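Local structure of diaminopimelate decarboxylase (Psychromonas ingrahamii, 4XG1) at residues 5-8 against 12-15; 181-186 against 192-197. The protein probably catalyses the pyridoxal phosphate-dependent decarboxylation of meso-diaminopimelate to L-lysine, the last step of lysine biosynthesis. All blocks are in the same frame, centred on the assembly; numbering follows the deposited sequence.

Contact 1: 5-8 against 12-15; sequences NYQN and LFVE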
# COMPACT_ATOMS: atom_id res chain seq x y z
N ASN B 5 15.11 17.95 -16.40
CA ASN B 5 15.15 18.78 -17.60
C ASN B 5 15.84 18.05 -18.76
O ASN B 5 16.92 17.49 -18.60
CB ASN B 5 15.92 20.08 -17.30
CG ASN B 5 15.29 20.91 -16.19
OD1 ASN B 5 15.97 21.30 -15.24
ND2 ASN B 5 13.98 21.16 -16.28
N TYR B 6 15.18 18.03 -19.91
CA TYR B 6 15.78 17.49 -21.12
C TYR B 6 16.86 18.47 -21.60
O TYR B 6 16.77 19.69 -21.35
CB TYR B 6 14.74 17.32 -22.22
CG TYR B 6 13.86 16.09 -22.08
CD1 TYR B 6 14.39 14.83 -22.21
CD2 TYR B 6 12.49 16.21 -21.88
CE1 TYR B 6 13.59 13.70 -22.12
CE2 TYR B 6 11.67 15.09 -21.81
CZ TYR B 6 12.22 13.84 -21.91
OH TYR B 6 11.44 12.71 -21.82
N GLN B 7 17.89 17.97 -22.25
CA GLN B 7 18.95 18.86 -22.71
C GLN B 7 19.08 18.90 -24.22
O GLN B 7 18.45 18.07 -24.91
CB GLN B 7 20.25 18.49 -22.02
CG GLN B 7 20.15 18.76 -20.54
CD GLN B 7 21.49 19.03 -19.91
OE1 GLN B 7 22.52 18.67 -20.45
NE2 GLN B 7 21.48 19.67 -18.74
N ASN B 8 19.85 19.86 -24.74
CA ASN B 8 20.01 20.03 -26.20
C ASN B 8 20.45 18.68 -26.76
O ASN B 8 20.01 18.25 -27.83
CB ASN B 8 21.00 21.14 -26.54
N LEU B 12 17.55 13.15 -20.68
CA LEU B 12 16.94 13.70 -19.48
C LEU B 12 17.94 13.79 -18.34
O LEU B 12 18.70 12.87 -18.11
CB LEU B 12 15.73 12.87 -19.05
CG LEU B 12 14.93 13.39 -17.84
CD1 LEU B 12 14.17 14.67 -18.16
CD2 LEU B 12 13.98 12.32 -17.36
N PHE B 13 17.94 14.91 -17.65
CA PHE B 13 18.91 15.17 -16.63
C PHE B 13 18.20 15.49 -15.36
O PHE B 13 17.08 15.98 -15.38
CB PHE B 13 19.76 16.40 -16.96
CG PHE B 13 21.11 16.09 -17.57
CD1 PHE B 13 21.20 15.32 -18.74
CD2 PHE B 13 22.28 16.57 -16.99
CE1 PHE B 13 22.44 15.03 -19.30
CE2 PHE B 13 23.52 16.27 -17.54
CZ PHE B 13 23.59 15.51 -18.70
N VAL B 14 18.86 15.20 -14.26
CA VAL B 14 18.36 15.53 -12.98
C VAL B 14 19.47 16.35 -12.38
O VAL B 14 20.55 15.83 -12.14
CB VAL B 14 18.01 14.29 -12.10
CG1 VAL B 14 19.06 13.19 -12.19
CG2 VAL B 14 17.78 14.72 -10.64
N GLU B 15 19.18 17.63 -12.15
CA GLU B 15 20.21 18.60 -11.82
C GLU B 15 21.38 18.36 -12.81
O GLU B 15 21.14 18.26 -14.03
CB GLU B 15 20.57 18.49 -10.35
CG GLU B 15 19.36 18.77 -9.47
CD GLU B 15 19.67 18.88 -7.99
OE1 GLU B 15 20.87 19.05 -7.63
OE2 GLU B 15 18.71 18.79 -7.18
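Asn5 faces Phe13 through the backbone, and the pair exchanges two hydrogen bonds. Asn5 N gives its hydrogen to Phe13 O at 3.0 Å. Phe13 N returns one to Asn5 O at 2.9 Å. One residue on, Tyr6 and Leu12 form a non-hydrogen-bonded pair, and their side chains lie together on one face of the sheet. Leu12 CD1 sits almost squarely over the centre of the Tyr6 ring, 4.0 Å from its centroid, a CH-pi contact. Leu12 CB meets the ring atom Tyr6 CE1 at 3.8 Å. The ring's far end is held by a hydrogen bond from Tyr6 OH to the carbonyl of Pro325. These two residue pairs make strands 4-6 and 12-14 an antiparallel beta hairpin, part of a small three-stranded sheet in which strand 12-14 lies in the middle, between 4-6 and 17-18. Beyond the strand, Gln7 reaches back over the face opposite Tyr6, where Phe13 lies. With CG anti to its carbonyl carbon (chi1 -66°) and the chain extended beyond, its amide lies flat on the Phe13 ring, the two planes 8° apart. Gln7 OE1 stands 3.7 Å above the plane of the Phe13 ring, over its centre. Gln7 NE2 lies over the same face, 3.6 Å from Phe13 CD2.

Contact 2: 181-186 against 192-197; sequences DVYKIA and LEIKGV. With K (potassium ion), chain O.
The Tyr183 ring turns an edge to strand 192-198, with Ile194 CG2 and the carbonyl oxygen Gly196 O both lying near its plane. Ile194 CG2 touches Tyr183 CE1 at 3.7 Å. The hydroxyl Tyr183 OH is modelled as a very short hydrogen bond to Gly196 O, but the place of this oxygen is uncertain because it also crowds Val197. The same hydroxyl is hydrogen-bonded to Ile149 N of strand 145-152.

Ile194 links the strand to both Tyr183 and Ala186. Its CG1 lies anti to the carbonyl carbon (chi1 -64°), and from there the extended chi2 (161°) carries Ile194 CD1 to the helix, 3.9 Å from Ala186 CB; the CG2 branch is left to meet the ring. An alanine here would remove both branches and would probably open a gap between Ala186 CB and the tyrosine edge.

At the Leu192 end of the strand a potassium ion is bound by Leu192 O at 3.0 Å, by the carbonyls of Ser187 and Leu189, and by a water that also accepts a hydrogen bond from Ile194 N. The ion thus joins the helix end, the loop and the start of the strand. In the TIM-barrel domain, the axes of 181-186 and 192-197 make an angle of 134°, closer to antiparallel than parallel; strand 192-198 lies between parallel strands 145-152 and 234-236, and Leu192 also packs on helix 128-140.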
# COMPACT_ATOMS: atom_id res chain seq x y z
N ASP B 181 -17.25 24.22 23.02
CA ASP B 181 -17.55 23.23 24.01
C ASP B 181 -16.34 22.37 24.31
O ASP B 181 -16.10 22.03 25.47
CB ASP B 181 -18.74 22.39 23.58
CG ASP B 181 -19.98 23.23 23.37
OD1 ASP B 181 -19.94 24.13 22.49
OD2 ASP B 181 -20.97 22.98 24.08
N VAL B 182 -15.58 21.96 23.29
CA VAL B 182 -14.48 21.04 23.54
C VAL B 182 -13.26 21.84 23.98
O VAL B 182 -12.47 21.36 24.78
CB VAL B 182 -14.14 20.07 22.36
CG1 VAL B 182 -15.34 19.20 21.98
CG2 VAL B 182 -13.63 20.82 21.15
N TYR B 183 -13.10 23.03 23.42
CA TYR B 183 -12.03 23.88 23.86
C TYR B 183 -12.19 24.15 25.34
O TYR B 183 -11.20 24.32 26.05
CB TYR B 183 -12.00 25.18 23.08
CG TYR B 183 -10.94 25.14 22.04
CD1 TYR B 183 -9.61 25.32 22.38
CD2 TYR B 183 -11.24 24.89 20.70
CE1 TYR B 183 -8.61 25.30 21.41
CE2 TYR B 183 -10.24 24.85 19.73
CZ TYR B 183 -8.94 25.05 20.09
OH TYR B 183 -7.94 25.06 19.14
N LYS B 184 -13.44 24.17 25.78
CA LYS B 184 -13.74 24.38 27.18
C LYS B 184 -13.22 23.22 27.96
O LYS B 184 -12.49 23.39 28.92
CB LYS B 184 -15.25 24.53 27.38
CG LYS B 184 -15.69 24.70 28.84
CD LYS B 184 -16.97 25.54 28.93
CE LYS B 184 -17.32 26.01 30.38
NZ LYS B 184 -16.54 25.35 31.49
N ILE B 185 -13.66 22.03 27.58
CA ILE B 185 -13.26 20.79 28.25
C ILE B 185 -11.76 20.72 28.38
O ILE B 185 -11.24 20.31 29.41
CB ILE B 185 -13.74 19.56 27.46
CG1 ILE B 185 -15.27 19.43 27.57
CG2 ILE B 185 -13.08 18.30 27.99
CD1 ILE B 185 -15.90 18.43 26.62
N ALA B 186 -11.06 21.14 27.34
CA ALA B 186 -9.62 21.16 27.35
C ALA B 186 -9.11 22.10 28.44
O ALA B 186 -8.21 21.75 29.19
CB ALA B 186 -9.07 21.59 26.00
N LEU B 192 -3.44 19.47 30.37
CA LEU B 192 -3.38 19.98 29.01
C LEU B 192 -3.17 21.45 29.04
O LEU B 192 -3.57 22.10 29.98
CB LEU B 192 -4.69 19.71 28.29
CG LEU B 192 -5.22 18.28 28.32
CD1 LEU B 192 -6.45 18.19 27.41
CD2 LEU B 192 -4.17 17.26 27.91
N GLU B 193 -2.63 21.99 27.97
CA GLU B 193 -2.42 23.38 27.87
C GLU B 193 -2.72 23.82 26.46
O GLU B 193 -1.96 23.58 25.52
CB GLU B 193 -0.99 23.73 28.26
CG GLU B 193 -0.71 25.23 28.21
CD GLU B 193 0.73 25.60 28.53
OE1 GLU B 193 1.45 24.77 29.12
OE2 GLU B 193 1.12 26.74 28.21
N ILE B 194 -3.79 24.58 26.32
CA ILE B 194 -4.22 25.05 25.03
C ILE B 194 -3.21 26.00 24.41
O ILE B 194 -2.93 27.06 24.97
CB ILE B 194 -5.59 25.73 25.15
CG1 ILE B 194 -6.63 24.70 25.60
CG2 ILE B 194 -5.98 26.36 23.83
CD1 ILE B 194 -7.91 25.27 26.20
N LYS B 195 -2.67 25.63 23.26
CA LYS B 195 -1.73 26.50 22.54
C LYS B 195 -2.23 27.00 21.23
O LYS B 195 -1.77 28.05 20.76
CB LYS B 195 -0.42 25.77 22.28
CG LYS B 195 0.21 25.19 23.54
CD LYS B 195 0.67 26.29 24.50
CE LYS B 195 2.07 26.75 24.16
NZ LYS B 195 2.47 27.86 25.07
N GLY B 196 -3.17 26.28 20.61
CA GLY B 196 -3.50 26.61 19.23
C GLY B 196 -4.82 26.15 18.70
O GLY B 196 -5.61 25.51 19.38
N VAL B 197 -5.04 26.54 17.45
CA VAL B 197 -6.15 26.04 16.66
C VAL B 197 -5.59 25.43 15.38
O VAL B 197 -4.70 26.00 14.73
CB VAL B 197 -7.12 27.18 16.35
CG1 VAL B 197 -8.06 26.84 15.18
CG2 VAL B 197 -7.94 27.47 17.59
K K O . -5.81 23.99 30.31
O HOH W 1 -5.14 26.05 28.78

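From the N terminus, contact 1 comes first: segments 5-8 and 12-15 close a hairpin whose strands are joined by residues 7-11, well ahead of the first barrel strand, 54-59. Contact 2 opens much later, where helix 179-188 turns through a three-residue connection into strand 192-198. The two are in series, neither nested nor crossing. Contact 1 joins the small N-terminal antiparallel sheet to strand 391-396 and the Pro325 region of the mixed sheet, whereas contact 2 ties a helix of the barrel domain to the barrel strand that follows it. They lie on opposite sides of the chain's centre, their own centres about 51 Å apart, and do not touch.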